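Local coordinates for metallo-beta-lactamase (Serratia marcescens, PDB 6K4X), which hydrolyses the beta-lactam ring of antibiotics as a zinc-dependent enzyme of subclass B3, held here with the inhibitor 4-amino-2-sulfanylbenzoic acid, at residues F12-Y20 with W159-V170; A213-R224 with Y236-I245. One frame throughout, in Å; residues are numbered along the deposited sequence.

Contact 1 of 2, residues F12-Y20 with W159-V170; sequences FTIYGNTHY and WQSCEQGKCKDV
Tyr15, which opens the turn of the N-terminal beta hairpin, drives its ring into the end of a second hairpin, 159-170, so that the two sheets of the metallo-beta-lactamase alpha-beta/beta-alpha sandwich meet at one rim. A classic beta bulge, in which Ile14 and Tyr15 both face Thr18, and a type II' turn from Tyr15 to Thr18 shape the intruding end. From CB the chain leaves with CG anti to the backbone N (chi1 -167°), which carries the ring across to the other hairpin. CD1 lies under the carboxylate of Glu163, whose plane is stacked almost parallel to the ring, 6° apart. Tyr15 CE2 runs along the edge against Ser161 O at 3.3 Å, and CD2 shares that carbonyl. CE1 sits between Glu163 CD and Lys168 CG, on opposite faces. CZ also meets Lys168 CG, which lies 3.7 Å from the Tyr15 ring centroid, a CH-pi contact over the face opposite Glu163. At the tip, Tyr15 OH donates to Lys166 O (2.7 Å), coming from above the carbonyl plane; Glu163 N reaches that oxygen from the opposite face. Glu163 also uses the anti lone pair of OE2 to accept Gly16 N at 2.8 Å, and the same oxygen takes a bond from Asn233. Next to this lies a relay of side-chain bonds. Asn17 OD1 receives Ser161 OG at 2.7 Å, and two waters extend the amide's reach: one joins ND2 to Gln160 O, the other joins OD1 to Cys162 N. The Cys162-Cys167 disulfide ties the two strands of the receiving hairpin together on its far side. Ser161 OG in turn accepts from Thr18 OG1 (2.7 Å), and the relay starts at the indole, where Trp159 NE1 points within its ring plane at Thr18 OG1, 2.9 Å away.

Contact 2 of 2, residues A213-R224 with Y236-I245; sequences AAHPEVNDMWTR and YVDNGACRAI. With ZN (zinc ion), chain C; D0U (4-azanyl-2-sulfanyl-benzoic acid), chain E; SO4 (sulfate ion), chain H.
Arg224 NH2 is shared between two segments: it donates to Asp238 OD2 at 2.9 Å, a hydrogen bond that is also a salt bridge, and to Asn219 OD1 at 3.0 Å. Asp238 OD2 lies close to the guanidinium plane and accepts with its anti lone pair, although the carboxylate is turned 51° from that plane. Arg224 NE adds a bond to Asn219 O (2.9 Å), so the arginine holds Asn219 side-on through two nitrogens, and NH1 goes on to Ala235 O. An extended chain from CG to NE brings the guanidinium to this point. Asp238 has a second task: its OD1 accepts Gly240 N, a capping bond in the turn that leads into helix 241-260. Asn219 ND2 binds Ala211 O in the neighbouring strand, and a water links it to Tyr236 O and, at longer range, to Asp238 O. The flat amide rests against Ala241 CB. On one flank Ile245 CG1 meets Val218 CG1 at 3.9 Å, the two side chains crossing at about a right angle, with Ala213 CB near Ile245 CD1. On the other, Met221 SD approaches the Tyr236 ring obliquely, a Met-aromatic contact. The segment 213-224 also carries His215, whose NE2 binds zinc at 2.0 Å beside the inhibitor's sulfur S1 and carboxylate oxygen O2; Asp76 and His77 complete this site. With its charge met by Asp238 and its N-H groups taken up by Asn219 and Ala235, the buried guanidinium would be fixed between the turn after the zinc ligand and the lead-in to the C-terminal helix.

How the contacts relate
From the N terminus, the hairpin at 12-20 comes first, and contact 1 closes when the chain returns at 159-170, after a long excursion through the first sheet and into the second. Contact 2 opens only later, where strand 210-213 runs out, and closes a short loop that holds the rest of helix 221-231 before the C-terminal helix begins. The two are therefore in series, neither nested nor crossed. Contact 1 ties the edge of one sheet to a hairpin of the other; contact 2 joins the starts of helices 221-231 and 241-260, in a segment that also carries a zinc ligand. Their centres lie 15 Å apart, yet they touch: Phe12 packs on Tyr236, and Tyr20 on Pro216 and Trp222.

Contact 1 of 2, residues F12-Y20 with W159-V170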
loop_
_atom_site.group_PDB
_atom_site.type_symbol
_atom_site.label_atom_id
_atom_site.label_comp_id
_atom_site.label_asym_id
_atom_site.label_seq_id
_atom_site.Cartn_x
_atom_site.Cartn_y
_atom_site.Cartn_z
ATOM N N PHE A 12 -5.704 1.742 15.269
ATOM C CA PHE A 12 -4.802 1.326 16.316
ATOM C C PHE A 12 -3.384 1.689 15.929
ATOM O O PHE A 12 -3.020 1.763 14.750
ATOM C CB PHE A 12 -4.904 -0.183 16.576
ATOM C CG PHE A 12 -4.717 -1.095 15.387
ATOM C CD1 PHE A 12 -5.762 -1.313 14.518
ATOM C CD2 PHE A 12 -3.507 -1.734 15.137
ATOM C CE1 PHE A 12 -5.616 -2.163 13.435
ATOM C CE2 PHE A 12 -3.361 -2.580 14.058
ATOM C CZ PHE A 12 -4.405 -2.777 13.188
ATOM N N THR A 13 -2.567 1.913 16.954
ATOM C CA THR A 13 -1.158 2.220 16.727
ATOM C C THR A 13 -0.373 0.922 16.597
ATOM O O THR A 13 -0.484 0.029 17.433
ATOM C CB THR A 13 -0.591 3.091 17.847
ATOM O OG1 THR A 13 -1.332 4.308 17.836
ATOM C CG2 THR A 13 0.894 3.344 17.701
ATOM N N ILE A 14 0.441 0.811 15.554
ATOM C CA ILE A 14 1.265 -0.361 15.339
ATOM C C ILE A 14 2.621 -0.177 16.021
ATOM O O ILE A 14 3.119 -1.083 16.707
ATOM C CB ILE A 14 1.396 -0.645 13.831
ATOM C CG1 ILE A 14 0.064 -1.228 13.342
ATOM C CG2 ILE A 14 2.557 -1.577 13.516
ATOM C CD1 ILE A 14 -0.086 -1.350 11.851
ATOM N N TYR A 15 3.271 0.976 15.832
ATOM C CA TYR A 15 4.549 1.234 16.483
ATOM C C TYR A 15 4.825 2.728 16.392
ATOM O O TYR A 15 4.756 3.306 15.298
ATOM C CB TYR A 15 5.688 0.472 15.799
ATOM C CG TYR A 15 6.952 0.457 16.623
ATOM C CD1 TYR A 15 7.116 -0.493 17.621
ATOM C CD2 TYR A 15 7.954 1.392 16.437
ATOM C CE1 TYR A 15 8.242 -0.504 18.428
ATOM C CE2 TYR A 15 9.087 1.393 17.238
ATOM C CZ TYR A 15 9.214 0.461 18.249
ATOM O OH TYR A 15 10.327 0.435 19.052
ATOM N N GLY A 16 5.153 3.371 17.504
ATOM C CA GLY A 16 5.523 4.765 17.476
ATOM C C GLY A 16 4.437 5.604 16.828
ATOM O O GLY A 16 3.316 5.659 17.300
ATOM N N ASN A 17 4.795 6.330 15.772
ATOM C CA ASN A 17 3.885 7.211 15.049
ATOM C C ASN A 17 3.260 6.549 13.809
ATOM O O ASN A 17 2.754 7.283 12.943
ATOM C CB ASN A 17 4.591 8.508 14.657
ATOM C CG ASN A 17 5.781 8.290 13.744
ATOM O OD1 ASN A 17 6.464 7.259 13.803
ATOM N ND2 ASN A 17 6.086 9.269 12.913
ATOM N N THR A 18 3.303 5.214 13.722
ATOM C CA THR A 18 2.650 4.480 12.656
ATOM C C THR A 18 1.319 3.933 13.161
ATOM O O THR A 18 1.313 3.102 14.076
ATOM C CB THR A 18 3.509 3.300 12.188
ATOM O OG1 THR A 18 4.710 3.794 11.579
ATOM C CG2 THR A 18 2.798 2.419 11.194
ATOM N N HIS A 19 0.235 4.380 12.540
ATOM C CA HIS A 19 -1.130 4.020 12.975
ATOM C C HIS A 19 -1.876 3.358 11.815
ATOM O O HIS A 19 -1.824 3.877 10.679
ATOM C CB HIS A 19 -1.913 5.258 13.430
ATOM C CG HIS A 19 -1.110 6.182 14.279
ATOM N ND1 HIS A 19 -0.846 5.931 15.608
ATOM C CD2 HIS A 19 -0.450 7.311 13.954
ATOM C CE1 HIS A 19 -0.086 6.917 16.067
ATOM N NE2 HIS A 19 0.190 7.765 15.068
ATOM N N TYR A 20 -2.564 2.253 12.074
ATOM C CA TYR A 20 -3.461 1.671 11.116
ATOM C C TYR A 20 -4.790 2.420 11.169
ATOM O O TYR A 20 -5.400 2.509 12.230
ATOM C CB TYR A 20 -3.670 0.191 11.411
ATOM C CG TYR A 20 -4.472 -0.540 10.367
ATOM C CD1 TYR A 20 -5.857 -0.476 10.339
ATOM C CD2 TYR A 20 -3.831 -1.279 9.381
ATOM C CE1 TYR A 20 -6.575 -1.158 9.372
ATOM C CE2 TYR A 20 -4.545 -1.974 8.421
ATOM C CZ TYR A 20 -5.924 -1.905 8.405
ATOM O OH TYR A 20 -6.616 -2.609 7.457
ATOM N N TRP A 159 9.777 3.527 5.939
ATOM C CA TRP A 159 10.148 4.566 6.863
ATOM C C TRP A 159 10.607 3.942 8.170
ATOM O O TRP A 159 10.600 2.722 8.325
ATOM C CB TRP A 159 8.990 5.532 7.081
ATOM C CG TRP A 159 7.769 4.903 7.683
ATOM C CD1 TRP A 159 7.482 4.749 9.006
ATOM C CD2 TRP A 159 6.644 4.371 6.968
ATOM N NE1 TRP A 159 6.262 4.146 9.162
ATOM C CE2 TRP A 159 5.718 3.913 7.923
ATOM C CE3 TRP A 159 6.320 4.274 5.614
ATOM C CZ2 TRP A 159 4.503 3.351 7.548
ATOM C CZ3 TRP A 159 5.124 3.717 5.240
ATOM C CH2 TRP A 159 4.223 3.276 6.202
ATOM N N GLN A 160 11.013 4.793 9.109
ATOM C CA GLN A 160 11.379 4.352 10.431
ATOM C C GLN A 160 10.467 5.009 11.447
ATOM O O GLN A 160 10.234 6.209 11.351
ATOM C CB GLN A 160 12.827 4.710 10.743
ATOM C CG GLN A 160 13.796 4.036 9.788
ATOM C CD GLN A 160 15.187 3.889 10.348
ATOM O OE1 GLN A 160 15.481 4.296 11.476
ATOM N NE2 GLN A 160 16.049 3.278 9.554
ATOM N N SER A 161 9.977 4.229 12.412
ATOM C CA SER A 161 9.235 4.765 13.526
ATOM C C SER A 161 9.930 4.358 14.819
ATOM O O SER A 161 10.497 3.261 14.907
ATOM C CB SER A 161 7.800 4.272 13.541
ATOM O OG SER A 161 7.019 4.895 12.517
ATOM N N CYS A 162 9.847 5.223 15.834
ATOM C CA CYS A 162 10.627 5.037 17.030
ATOM C C CYS A 162 9.762 5.291 18.263
ATOM O O CYS A 162 8.838 6.093 18.244
ATOM C CB CYS A 162 11.835 5.971 17.052
ATOM S SG CYS A 162 12.896 5.930 15.581
ATOM N N GLU A 163 10.139 4.621 19.354
ATOM C CA GLU A 163 9.542 4.815 20.681
ATOM C C GLU A 163 10.681 5.027 21.683
ATOM O O GLU A 163 11.427 4.082 21.956
ATOM C CB GLU A 163 8.699 3.608 21.102
ATOM C CG GLU A 163 7.452 3.402 20.238
ATOM C CD GLU A 163 6.572 2.214 20.618
ATOM O OE1 GLU A 163 6.873 1.521 21.618
ATOM O OE2 GLU A 163 5.564 1.965 19.916
ATOM N N GLN A 164 10.855 6.254 22.174
ATOM C CA GLN A 164 11.907 6.580 23.150
ATOM C C GLN A 164 13.249 6.063 22.615
ATOM O O GLN A 164 14.085 5.498 23.333
ATOM C CB GLN A 164 11.572 6.013 24.533
ATOM C CG GLN A 164 10.375 6.678 25.195
ATOM C CD GLN A 164 10.737 7.954 25.909
ATOM O OE1 GLN A 164 11.798 8.049 26.550
ATOM N NE2 GLN A 164 9.867 8.939 25.795
ATOM N N GLY A 165 13.489 6.269 21.319
ATOM C CA GLY A 165 14.786 6.005 20.709
ATOM C C GLY A 165 14.987 4.566 20.257
ATOM O O GLY A 165 16.047 4.266 19.730
ATOM N N LYS A 166 14.000 3.688 20.460
ATOM C CA LYS A 166 14.051 2.319 19.951
ATOM C C LYS A 166 13.269 2.275 18.635
ATOM O O LYS A 166 12.047 2.513 18.625
ATOM C CB LYS A 166 13.443 1.350 20.969
ATOM C CG LYS A 166 13.539 -0.119 20.598
ATOM C CD LYS A 166 14.952 -0.645 20.406
ATOM C CE LYS A 166 14.989 -2.159 20.326
ATOM N NZ LYS A 166 14.905 -2.780 21.669
ATOM N N CYS A 167 13.966 2.073 17.525
ATOM C CA CYS A 167 13.409 2.320 16.205
ATOM C C CYS A 167 13.216 1.014 15.440
ATOM O O CYS A 167 13.978 0.043 15.624
ATOM C CB CYS A 167 14.337 3.223 15.413
ATOM S SG CYS A 167 14.554 4.839 16.188
ATOM N N LYS A 168 12.255 1.018 14.502
ATOM C CA LYS A 168 11.968 -0.107 13.662
ATOM C C LYS A 168 11.754 0.386 12.238
ATOM O O LYS A 168 11.177 1.445 12.004
ATOM C CB LYS A 168 10.688 -0.818 14.104
ATOM C CG LYS A 168 10.694 -1.385 15.504
ATOM C CD LYS A 168 11.572 -2.571 15.656
ATOM C CE LYS A 168 11.520 -3.107 17.075
ATOM N NZ LYS A 168 12.628 -4.039 17.357
ATOM N N ASP A 169 12.172 -0.446 11.291
ATOM C CA ASP A 169 11.932 -0.205 9.892
ATOM C C ASP A 169 10.559 -0.748 9.518
ATOM O O ASP A 169 10.289 -1.953 9.685
ATOM C CB ASP A 169 13.006 -0.879 9.044
ATOM C CG ASP A 169 14.358 -0.250 9.283
ATOM O OD1 ASP A 169 14.416 0.970 9.597
ATOM O OD2 ASP A 169 15.344 -1.000 9.259
ATOM N N VAL A 170 9.715 0.145 9.019
ATOM C CA VAL A 170 8.347 -0.170 8.635
ATOM C C VAL A 170 8.240 -0.152 7.118
ATOM O O VAL A 170 8.788 0.723 6.453
ATOM C CB VAL A 170 7.374 0.845 9.246
ATOM C CG1 VAL A 170 5.936 0.480 8.937
ATOM C CG2 VAL A 170 7.588 0.990 10.740
HETATM O O HOH W 1 8.616 8.640 11.556
HETATM O O HOH W 2 9.103 7.926 14.995
#

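Contact 2 of 2, residues A213-R224 with Y236-I245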
loop_
_atom_site.group_PDB
_atom_site.type_symbol
_atom_site.label_atom_id
_atom_site.label_comp_id
_atom_site.label_asym_id
_atom_site.label_seq_id
_atom_site.Cartn_x
_atom_site.Cartn_y
_atom_site.Cartn_z
ATOM N N ALA A 213 0.981 -5.099 4.815
ATOM C CA ALA A 213 0.655 -5.397 3.421
ATOM C C ALA A 213 -0.630 -4.684 3.015
ATOM O O ALA A 213 -1.545 -4.558 3.819
ATOM C CB ALA A 213 0.527 -6.879 3.220
ATOM N N ALA A 214 -0.693 -4.249 1.757
ATOM C CA ALA A 214 -1.835 -3.498 1.267
ATOM C C ALA A 214 -3.145 -4.265 1.517
ATOM O O ALA A 214 -4.156 -3.678 1.929
ATOM C CB ALA A 214 -1.636 -3.168 -0.193
ATOM N N HIS A 215 -3.153 -5.573 1.247
ATOM C CA HIS A 215 -4.155 -6.482 1.798
ATOM C C HIS A 215 -3.633 -7.000 3.128
ATOM O O HIS A 215 -2.669 -7.764 3.164
ATOM C CB HIS A 215 -4.443 -7.642 0.831
ATOM C CG HIS A 215 -5.210 -7.198 -0.371
ATOM N ND1 HIS A 215 -6.593 -7.058 -0.359
ATOM C CD2 HIS A 215 -4.808 -6.761 -1.587
ATOM C CE1 HIS A 215 -6.993 -6.571 -1.512
ATOM N NE2 HIS A 215 -5.924 -6.383 -2.300
ATOM N N PRO A 216 -4.202 -6.559 4.264
ATOM C CA PRO A 216 -3.514 -6.740 5.541
ATOM C C PRO A 216 -3.277 -8.198 5.945
ATOM O O PRO A 216 -2.294 -8.524 6.622
ATOM C CB PRO A 216 -4.402 -5.986 6.545
ATOM C CG PRO A 216 -5.743 -5.872 5.860
ATOM C CD PRO A 216 -5.425 -5.749 4.384
ATOM N N GLU A 217 -4.156 -9.076 5.497
ATOM C CA GLU A 217 -4.039 -10.495 5.830
ATOM C C GLU A 217 -2.821 -11.135 5.153
ATOM O O GLU A 217 -2.400 -12.227 5.563
ATOM C CB GLU A 217 -5.326 -11.250 5.494
ATOM C CG GLU A 217 -5.565 -11.488 4.025
ATOM C CD GLU A 217 -5.982 -10.323 3.168
ATOM O OE1 GLU A 217 -6.328 -9.240 3.724
ATOM O OE2 GLU A 217 -5.927 -10.541 1.920
ATOM N N VAL A 218 -2.237 -10.494 4.140
ATOM C CA VAL A 218 -1.066 -11.022 3.508
ATOM C C VAL A 218 0.053 -11.235 4.532
ATOM O O VAL A 218 0.820 -12.197 4.415
ATOM C CB VAL A 218 -0.635 -10.132 2.335
ATOM C CG1 VAL A 218 0.798 -10.389 1.887
ATOM C CG2 VAL A 218 -1.586 -10.329 1.173
ATOM N N ASN A 219 0.189 -10.336 5.510
ATOM C CA ASN A 219 1.123 -10.542 6.614
ATOM C C ASN A 219 0.357 -10.746 7.930
ATOM O O ASN A 219 0.823 -10.307 8.995
ATOM C CB ASN A 219 2.148 -9.411 6.703
ATOM C CG ASN A 219 3.228 -9.687 7.727
ATOM O OD1 ASN A 219 3.621 -10.842 7.949
ATOM N ND2 ASN A 219 3.738 -8.649 8.375
ATOM N N ASP A 220 -0.792 -11.406 7.852
ATOM C CA ASP A 220 -1.488 -11.896 9.042
ATOM C C ASP A 220 -1.772 -10.769 10.043
ATOM O O ASP A 220 -1.700 -10.986 11.251
ATOM C CB ASP A 220 -0.725 -13.055 9.678
ATOM C CG ASP A 220 -0.472 -14.201 8.713
ATOM O OD1 ASP A 220 -1.301 -14.441 7.843
ATOM O OD2 ASP A 220 0.577 -14.866 8.886
ATOM N N MET A 221 -2.215 -9.611 9.567
ATOM C CA MET A 221 -2.432 -8.464 10.467
ATOM C C MET A 221 -3.367 -8.809 11.626
ATOM O O MET A 221 -3.130 -8.354 12.741
ATOM C CB MET A 221 -3.027 -7.308 9.676
ATOM C CG MET A 221 -3.397 -6.098 10.507
ATOM S SD MET A 221 -1.972 -5.260 11.252
ATOM C CE MET A 221 -1.330 -4.435 9.796
ATOM N N TRP A 222 -4.449 -9.520 11.350
ATOM C CA TRP A 222 -5.477 -9.681 12.372
ATOM C C TRP A 222 -5.050 -10.713 13.416
ATOM O O TRP A 222 -5.301 -10.538 14.599
ATOM C CB TRP A 222 -6.821 -9.988 11.721
ATOM C CG TRP A 222 -7.091 -8.971 10.660
ATOM C CD1 TRP A 222 -7.267 -9.209 9.328
ATOM C CD2 TRP A 222 -7.100 -7.542 10.822
ATOM N NE1 TRP A 222 -7.381 -8.028 8.647
ATOM C CE2 TRP A 222 -7.270 -6.990 9.535
ATOM C CE3 TRP A 222 -6.959 -6.679 11.918
ATOM C CZ2 TRP A 222 -7.336 -5.608 9.335
ATOM C CZ3 TRP A 222 -6.992 -5.317 11.708
ATOM C CH2 TRP A 222 -7.180 -4.791 10.427
ATOM N N THR A 223 -4.373 -11.773 12.995
ATOM C CA THR A 223 -3.726 -12.666 13.952
ATOM C C THR A 223 -2.701 -11.908 14.803
ATOM O O THR A 223 -2.621 -12.114 16.041
ATOM C CB THR A 223 -3.065 -13.850 13.237
ATOM O OG1 THR A 223 -4.095 -14.555 12.546
ATOM C CG2 THR A 223 -2.347 -14.779 14.190
ATOM N N ARG A 224 -1.886 -11.057 14.170
ATOM C CA ARG A 224 -0.889 -10.287 14.903
ATOM C C ARG A 224 -1.557 -9.338 15.895
ATOM O O ARG A 224 -1.069 -9.161 17.016
ATOM C CB ARG A 224 0.013 -9.508 13.945
ATOM C CG ARG A 224 0.931 -10.399 13.131
ATOM C CD ARG A 224 1.760 -9.567 12.164
ATOM N NE ARG A 224 2.596 -10.361 11.287
ATOM C CZ ARG A 224 3.728 -10.938 11.645
ATOM N NH1 ARG A 224 4.182 -10.791 12.880
ATOM N NH2 ARG A 224 4.424 -11.624 10.752
ATOM N N TYR A 236 3.693 -7.286 15.926
ATOM C CA TYR A 236 3.713 -6.826 14.537
ATOM C C TYR A 236 5.091 -6.982 13.910
ATOM O O TYR A 236 5.201 -6.853 12.680
ATOM C CB TYR A 236 3.240 -5.378 14.402
ATOM C CG TYR A 236 1.864 -5.157 14.957
ATOM C CD1 TYR A 236 0.753 -5.688 14.327
ATOM C CD2 TYR A 236 1.673 -4.409 16.099
ATOM C CE1 TYR A 236 -0.517 -5.500 14.831
ATOM C CE2 TYR A 236 0.418 -4.235 16.622
ATOM C CZ TYR A 236 -0.679 -4.765 15.988
ATOM O OH TYR A 236 -1.923 -4.571 16.500
ATOM N N VAL A 237 6.110 -7.219 14.739
ATOM C CA VAL A 237 7.465 -7.251 14.342
ATOM C C VAL A 237 7.790 -8.655 13.865
ATOM O O VAL A 237 7.565 -9.633 14.580
ATOM C CB VAL A 237 8.388 -6.823 15.494
ATOM C CG1 VAL A 237 9.847 -7.034 15.149
ATOM C CG2 VAL A 237 8.134 -5.385 15.899
ATOM N N ASP A 238 8.382 -8.731 12.688
ATOM C CA ASP A 238 8.825 -9.987 12.116
ATOM C C ASP A 238 9.706 -9.638 10.919
ATOM O O ASP A 238 9.186 -9.214 9.868
ATOM C CB ASP A 238 7.637 -10.853 11.686
ATOM C CG ASP A 238 7.998 -12.105 10.910
ATOM O OD1 ASP A 238 9.199 -12.350 10.672
ATOM O OD2 ASP A 238 7.038 -12.814 10.533
ATOM N N ASN A 239 11.024 -9.708 11.094
ATOM C CA ASN A 239 11.936 -9.164 10.118
ATOM C C ASN A 239 12.092 -10.094 8.912
ATOM O O ASN A 239 12.786 -9.739 7.984
ATOM C CB ASN A 239 13.291 -8.803 10.724
ATOM C CG ASN A 239 14.058 -9.988 11.245
ATOM O OD1 ASN A 239 13.748 -11.133 10.932
ATOM N ND2 ASN A 239 15.045 -9.726 12.091
ATOM N N GLY A 240 11.346 -11.202 8.883
ATOM C CA GLY A 240 11.246 -12.022 7.699
ATOM C C GLY A 240 9.991 -11.751 6.885
ATOM O O GLY A 240 9.764 -12.409 5.870
ATOM N N ALA A 241 9.158 -10.792 7.287
ATOM C CA ALA A 241 7.848 -10.667 6.662
ATOM C C ALA A 241 7.952 -10.227 5.204
ATOM O O ALA A 241 7.152 -10.730 4.396
ATOM C CB ALA A 241 6.996 -9.713 7.443
ATOM N N CYS A 242 8.858 -9.310 4.859
ATOM C CA CYS A 242 8.964 -8.918 3.479
ATOM C C CYS A 242 9.499 -10.077 2.627
ATOM O O CYS A 242 9.068 -10.257 1.488
ATOM C CB CYS A 242 9.845 -7.685 3.343
ATOM S SG CYS A 242 9.114 -6.176 4.016
ATOM N N ARG A 243 10.436 -10.871 3.161
ATOM C CA ARG A 243 10.900 -12.056 2.457
ATOM C C ARG A 243 9.739 -12.994 2.173
ATOM O O ARG A 243 9.649 -13.570 1.087
ATOM C CB ARG A 243 12.006 -12.805 3.211
ATOM C CG ARG A 243 13.304 -12.015 3.323
ATOM C CD ARG A 243 14.449 -12.809 3.944
ATOM N NE ARG A 243 14.288 -13.105 5.357
ATOM C CZ ARG A 243 14.723 -12.344 6.363
ATOM N NH1 ARG A 243 15.316 -11.186 6.131
ATOM N NH2 ARG A 243 14.543 -12.757 7.607
ATOM N N ALA A 244 8.835 -13.119 3.134
ATOM C CA ALA A 244 7.692 -14.012 2.980
ATOM C C ALA A 244 6.691 -13.481 1.947
ATOM O O ALA A 244 6.140 -14.258 1.159
ATOM C CB ALA A 244 6.999 -14.255 4.303
ATOM N N ILE A 245 6.402 -12.186 1.962
ATOM C CA ILE A 245 5.508 -11.593 0.969
ATOM C C ILE A 245 6.087 -11.809 -0.434
ATOM O O ILE A 245 5.375 -12.216 -1.345
ATOM C CB ILE A 245 5.293 -10.098 1.255
ATOM C CG1 ILE A 245 4.560 -9.923 2.586
ATOM C CG2 ILE A 245 4.557 -9.414 0.104
ATOM C CD1 ILE A 245 4.473 -8.493 3.042
HETATM ZN ZN ZN C . -5.870 -5.131 -3.914
HETATM O O2 D0U E . -3.982 -6.232 -4.522
HETATM C C7 D0U E . -4.010 -7.423 -4.903
HETATM O O1 D0U E . -3.089 -8.241 -4.615
HETATM C C3 D0U E . -5.127 -7.938 -5.740
HETATM C C2 D0U E . -5.185 -9.350 -5.895
HETATM C C4 D0U E . -6.097 -7.120 -6.346
HETATM S S1 D0U E . -6.309 -5.432 -6.218
HETATM C C5 D0U E . -7.078 -7.767 -7.131
HETATM C C6 D0U E . -7.127 -9.153 -7.301
HETATM N N1 D0U E . -8.132 -9.751 -8.050
HETATM C C1 D0U E . -6.198 -9.925 -6.663
HETATM S S SO4 H . 13.178 -16.571 6.339
HETATM O O1 SO4 H . 13.802 -17.815 5.822
HETATM O O2 SO4 H . 12.885 -15.656 5.191
HETATM O O3 SO4 H . 11.906 -16.923 7.023
HETATM O O4 SO4 H . 14.069 -15.900 7.319
HETATM O O HOH W 3 6.216 -7.806 10.155
#